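Local coordinates for hydrolase (Thermococcus thioreducens, PDB 6IAH), which probably acts as a phosphoglycolate phosphatase-like, magnesium-dependent phosphohydrolase of the haloacid dehalogenase (HAD) superfamily, at residues Thr107-Arg112 against Lys126-Ile131; Glu78-Glu81 against Glu86-Arg89. All coordinates share one frame; numbering follows the deposited sequence. Where two conformers were deposited one is given.

The two contacts lie in series along the chain: interaction 2 closes before interaction 1 opens, and the helices they use, 85-92 and 100-110, follow each other directly. Their centres are 29 Å apart and their nearest atoms about 17 Å. Interaction 2, peripheral aromatic packing, sets the turn between helix 72-78 and helix 85-92 among neighbouring helices. Interaction 1, a buried polar network, ties the end of helix 100-110 to the chain returning toward strand 129-130, close to the magnesium-binding aspartates. These helices belong to the helical region inserted after the first strand, consistent with the cap of HAD phosphatases, and interaction 1 joins the end of that region to the chain returning to the core.

Interaction 1 (Thr107-Arg112 against Lys126-Ile131); sequences TFYLGR and KKERPI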
# COMPACT_ATOMS: atom_id res chain seq x y z
N THR A 107 -2.16 -10.93 12.18
CA THR A 107 -1.30 -11.27 13.30
C THR A 107 0.17 -10.86 13.01
O THR A 107 0.80 -10.21 13.84
CB THR A 107 -1.43 -12.78 13.65
OG1 THR A 107 -2.81 -13.04 14.02
CG2 THR A 107 -0.52 -13.16 14.81
N PHE A 108 0.67 -11.19 11.81
CA PHE A 108 2.06 -10.90 11.43
C PHE A 108 2.26 -9.37 11.16
O PHE A 108 3.27 -8.80 11.58
CB PHE A 108 2.49 -11.68 10.18
CG PHE A 108 2.84 -13.10 10.44
CD1 PHE A 108 3.79 -13.44 11.40
CD2 PHE A 108 2.26 -14.13 9.69
CE1 PHE A 108 4.11 -14.79 11.62
CE2 PHE A 108 2.58 -15.46 9.91
CZ PHE A 108 3.52 -15.79 10.85
N TYR A 109 1.29 -8.72 10.51
CA TYR A 109 1.47 -7.33 10.09
C TYR A 109 1.19 -6.38 11.28
O TYR A 109 2.00 -5.49 11.54
CB TYR A 109 0.61 -6.96 8.85
CG TYR A 109 0.82 -5.51 8.45
CD1 TYR A 109 2.00 -5.10 7.83
CD2 TYR A 109 -0.14 -4.53 8.77
CE1 TYR A 109 2.24 -3.77 7.50
CE2 TYR A 109 0.08 -3.21 8.44
CZ TYR A 109 1.23 -2.82 7.81
OH TYR A 109 1.41 -1.49 7.55
N LEU A 110 0.04 -6.58 11.95
CA LEU A 110 -0.38 -5.76 13.04
C LEU A 110 0.14 -6.18 14.43
O LEU A 110 0.28 -5.32 15.29
CB LEU A 110 -1.91 -5.65 13.09
CG LEU A 110 -2.59 -5.01 11.88
CD1 LEU A 110 -4.08 -5.03 12.14
CD2 LEU A 110 -2.14 -3.57 11.69
N GLY A 111 0.38 -7.47 14.66
CA GLY A 111 0.88 -7.94 15.95
C GLY A 111 -0.08 -7.59 17.05
O GLY A 111 -1.29 -7.76 16.89
N ARG A 112 0.44 -6.91 18.08
CA ARG A 112 -0.38 -6.58 19.23
C ARG A 112 -1.44 -5.54 18.94
O ARG A 112 -2.39 -5.41 19.76
CB ARG A 112 0.44 -6.16 20.43
CG ARG A 112 1.39 -7.25 20.89
CD ARG A 112 2.26 -6.70 21.98
NE ARG A 112 2.95 -7.76 22.71
CZ ARG A 112 3.86 -7.56 23.64
NH1 ARG A 112 4.24 -6.34 23.92
NH2 ARG A 112 4.43 -8.58 24.25
N LYS A 126 5.90 -2.11 12.37
CA LYS A 126 6.85 -1.30 13.09
C LYS A 126 8.24 -1.30 12.42
O LYS A 126 9.09 -0.55 12.85
CB LYS A 126 6.87 -1.73 14.59
CG LYS A 126 5.45 -1.66 15.19
CD LYS A 126 5.37 -1.95 16.69
CE LYS A 126 6.39 -2.99 17.18
NZ LYS A 126 6.21 -4.41 16.71
N LYS A 127 8.45 -2.11 11.37
CA LYS A 127 9.67 -1.99 10.55
C LYS A 127 9.58 -0.88 9.49
O LYS A 127 10.56 -0.61 8.84
CB LYS A 127 9.98 -3.30 9.87
CG LYS A 127 10.35 -4.42 10.87
CD LYS A 127 11.01 -5.53 10.07
CE LYS A 127 11.13 -6.84 10.84
NZ LYS A 127 11.85 -6.61 12.11
N GLU A 128 8.38 -0.27 9.31
CA GLU A 128 8.19 0.86 8.39
C GLU A 128 8.88 2.11 9.03
O GLU A 128 8.94 2.24 10.30
CB GLU A 128 6.69 1.10 8.17
CG GLU A 128 6.00 -0.08 7.49
CD GLU A 128 4.50 0.04 7.33
OE1 GLU A 128 4.01 1.14 7.63
OE2 GLU A 128 3.81 -0.95 6.90
N ARG A 129 9.39 2.99 8.17
CA ARG A 129 10.20 4.13 8.59
C ARG A 129 9.71 5.38 7.92
O ARG A 129 9.31 5.35 6.74
CB ARG A 129 11.65 3.90 8.13
CG ARG A 129 12.32 2.81 8.92
CD ARG A 129 13.84 2.75 8.76
NE ARG A 129 14.39 3.24 7.48
CZ ARG A 129 15.60 2.89 6.99
NH1 ARG A 129 16.40 2.04 7.65
NH2 ARG A 129 16.03 3.38 5.83
N PRO A 130 9.76 6.51 8.64
CA PRO A 130 9.33 7.76 8.01
C PRO A 130 10.33 8.19 6.93
O PRO A 130 11.55 7.97 7.07
CB PRO A 130 9.29 8.73 9.20
CG PRO A 130 10.28 8.19 10.15
CD PRO A 130 10.16 6.72 10.04
N ILE A 131 9.81 8.62 5.78
CA ILE A 131 10.63 9.38 4.82
C ILE A 131 10.48 10.87 5.13
O ILE A 131 11.44 11.58 5.27
CB ILE A 131 10.26 9.09 3.34
CG1 ILE A 131 10.38 7.59 3.05
CG2 ILE A 131 11.13 9.93 2.42
CD1 ILE A 131 9.66 7.14 1.78
O HOH W 1 1.77 0.89 9.14
O HOH W 2 2.78 -4.49 17.24
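Tyr109 and Glu128 are the side chains that meet directly here, but the walk along Lys126-Ile131 begins with a doubtful link. Lys126 was modelled in two positions, and in one of them NZ weakly holds a water that donates to Leu110 O at the end of helix 100-110. Two residues on, Glu128 makes the firm connection. Its chain, extended beyond CG, brings the carboxylate to the phenol, and Tyr109 OH donates to Glu128 OE2 over a short 2.5 Å. The hydroxyl arrives on the syn side, 26° out of the carboxylate plane, while OE2 lies at the ring edge, in the plane of the ring. In Tyr109, CG stands anti to the backbone N (chi1 180°), beside the carbonyl carbon, and this swings the phenol out to OE2. A second water closes the bridge, donating to Tyr109 OH (2.9 Å) and to Glu128 OE1 (2.7 Å). This is the HAD fold near its metal site, with the Glu128 side chain about 5 Å from that of Asp8. Ser17 OG also hydrogen-bonds to OE2, and Arg152 forms a salt bridge with OE1. Replacing Tyr109 by a phenylalanine would probably leave OE2 without one of its donors and the bridging water without its phenol acceptor. Beyond Glu128, strand 129-130 pairs antiparallel with strand 12-13, where Arg129 makes backbone hydrogen bonds with Asp13.

Interaction 2 (Glu78-Glu81 against Glu86-Arg89); sequences EFPE and EWVR
Phe79 and Pro80 press against one side of the Trp87 indole, packing the turn of a helix-loop-helix unit, helix 72-78 to helix 85-92, onto its own second helix. The tight part is aromatic. Phe79 turns its edge to the face of Trp87 in an offset edge-to-face (T-shaped) pair, with centroids 5.4 Å apart and planes at 79°, and Phe79 CD1 comes within 3.5 Å of Trp87 CE3. The indole is carried off helix 85-92 toward the turn because Trp87 CG sits anti to the backbone N (chi1 -174°). Further along the phenyl ring, Phe79 CE1 meets Val88 CG2 at 4.0 Å. Both residues are buried here, and each also touches Phe66 of helix 56-68, while the ring of Phe53 packs nearly parallel to that of Phe79. The other side of the contact is looser. Trp87 is itself partly exposed, and the chain of solvent-exposed Glu78 crosses its six-membered ring at about a right angle, Glu78 CG standing 3.7 Å from Trp87 CZ2. The carboxylate has CD at the ring edge. At the pyrrole end of the indole, Pro80 CD makes a CH-pi contact over the five-membered ring of Trp87, 3.6 Å from its centroid.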
# COMPACT_ATOMS: atom_id res chain seq x y z
N GLU A 78 3.28 -18.17 -15.44
CA GLU A 78 2.11 -18.55 -16.22
C GLU A 78 0.94 -17.61 -15.85
O GLU A 78 0.08 -17.38 -16.66
CB GLU A 78 1.71 -20.01 -15.93
CG GLU A 78 0.33 -20.39 -16.46
CD GLU A 78 -0.05 -21.87 -16.33
OE1 GLU A 78 0.64 -22.59 -15.58
OE2 GLU A 78 -1.06 -22.30 -16.98
N PHE A 79 0.90 -17.11 -14.62
CA PHE A 79 -0.31 -16.40 -14.11
C PHE A 79 -0.63 -15.18 -15.00
O PHE A 79 0.26 -14.44 -15.30
CB PHE A 79 -0.10 -16.00 -12.63
CG PHE A 79 -1.27 -15.31 -11.99
CD1 PHE A 79 -2.27 -16.04 -11.37
CD2 PHE A 79 -1.36 -13.92 -11.99
CE1 PHE A 79 -3.35 -15.40 -10.80
CE2 PHE A 79 -2.44 -13.29 -11.40
CZ PHE A 79 -3.42 -14.04 -10.81
N PRO A 80 -1.88 -15.00 -15.43
CA PRO A 80 -2.18 -13.92 -16.39
C PRO A 80 -2.13 -12.54 -15.78
O PRO A 80 -2.59 -12.33 -14.65
CB PRO A 80 -3.63 -14.24 -16.86
CG PRO A 80 -4.20 -15.06 -15.78
CD PRO A 80 -3.03 -15.88 -15.25
N GLU A 81 -1.58 -11.61 -16.54
CA GLU A 81 -1.66 -10.23 -16.22
C GLU A 81 -3.10 -9.88 -15.94
O GLU A 81 -3.95 -10.28 -16.69
CB GLU A 81 -1.19 -9.42 -17.44
CG GLU A 81 -1.13 -7.93 -17.23
CD GLU A 81 -0.93 -7.19 -18.55
OE1 GLU A 81 -0.46 -7.80 -19.55
OE2 GLU A 81 -1.30 -5.99 -18.57
N GLU A 86 -9.38 -16.09 -8.36
CA GLU A 86 -10.21 -17.02 -9.10
C GLU A 86 -9.44 -17.94 -10.03
O GLU A 86 -9.80 -19.08 -10.18
CB GLU A 86 -11.29 -16.24 -9.89
CG GLU A 86 -12.08 -17.08 -10.89
CD GLU A 86 -12.93 -16.18 -11.78
OE1 GLU A 86 -13.85 -15.52 -11.22
OE2 GLU A 86 -12.63 -16.12 -13.00
N TRP A 87 -8.44 -17.44 -10.72
CA TRP A 87 -7.64 -18.29 -11.60
C TRP A 87 -7.00 -19.47 -10.83
O TRP A 87 -6.99 -20.59 -11.30
CB TRP A 87 -6.58 -17.46 -12.30
CG TRP A 87 -5.75 -18.12 -13.36
CD1 TRP A 87 -6.00 -18.12 -14.70
CD2 TRP A 87 -4.51 -18.82 -13.20
NE1 TRP A 87 -5.03 -18.79 -15.37
CE2 TRP A 87 -4.08 -19.22 -14.49
CE3 TRP A 87 -3.72 -19.16 -12.08
CZ2 TRP A 87 -2.89 -19.97 -14.72
CZ3 TRP A 87 -2.52 -19.91 -12.31
CH2 TRP A 87 -2.10 -20.25 -13.62
N VAL A 88 -6.48 -19.17 -9.65
CA VAL A 88 -5.81 -20.11 -8.79
C VAL A 88 -6.77 -21.13 -8.23
O VAL A 88 -6.52 -22.32 -8.28
CB VAL A 88 -5.06 -19.37 -7.63
CG1 VAL A 88 -4.21 -20.37 -6.85
CG2 VAL A 88 -4.10 -18.30 -8.17
N ARG A 89 -7.92 -20.64 -7.74
CA ARG A 89 -8.94 -21.48 -7.19
C ARG A 89 -9.54 -22.40 -8.20
O ARG A 89 -9.77 -23.59 -7.89
CB ARG A 89 -10.03 -20.64 -6.52
CG ARG A 89 -9.53 -19.94 -5.29
CD ARG A 89 -10.57 -18.92 -4.80
NE ARG A 89 -10.14 -18.21 -3.59
CZ ARG A 89 -10.85 -17.25 -2.99
NH1 ARG A 89 -12.03 -16.91 -3.53
NH2 ARG A 89 -10.38 -16.62 -1.90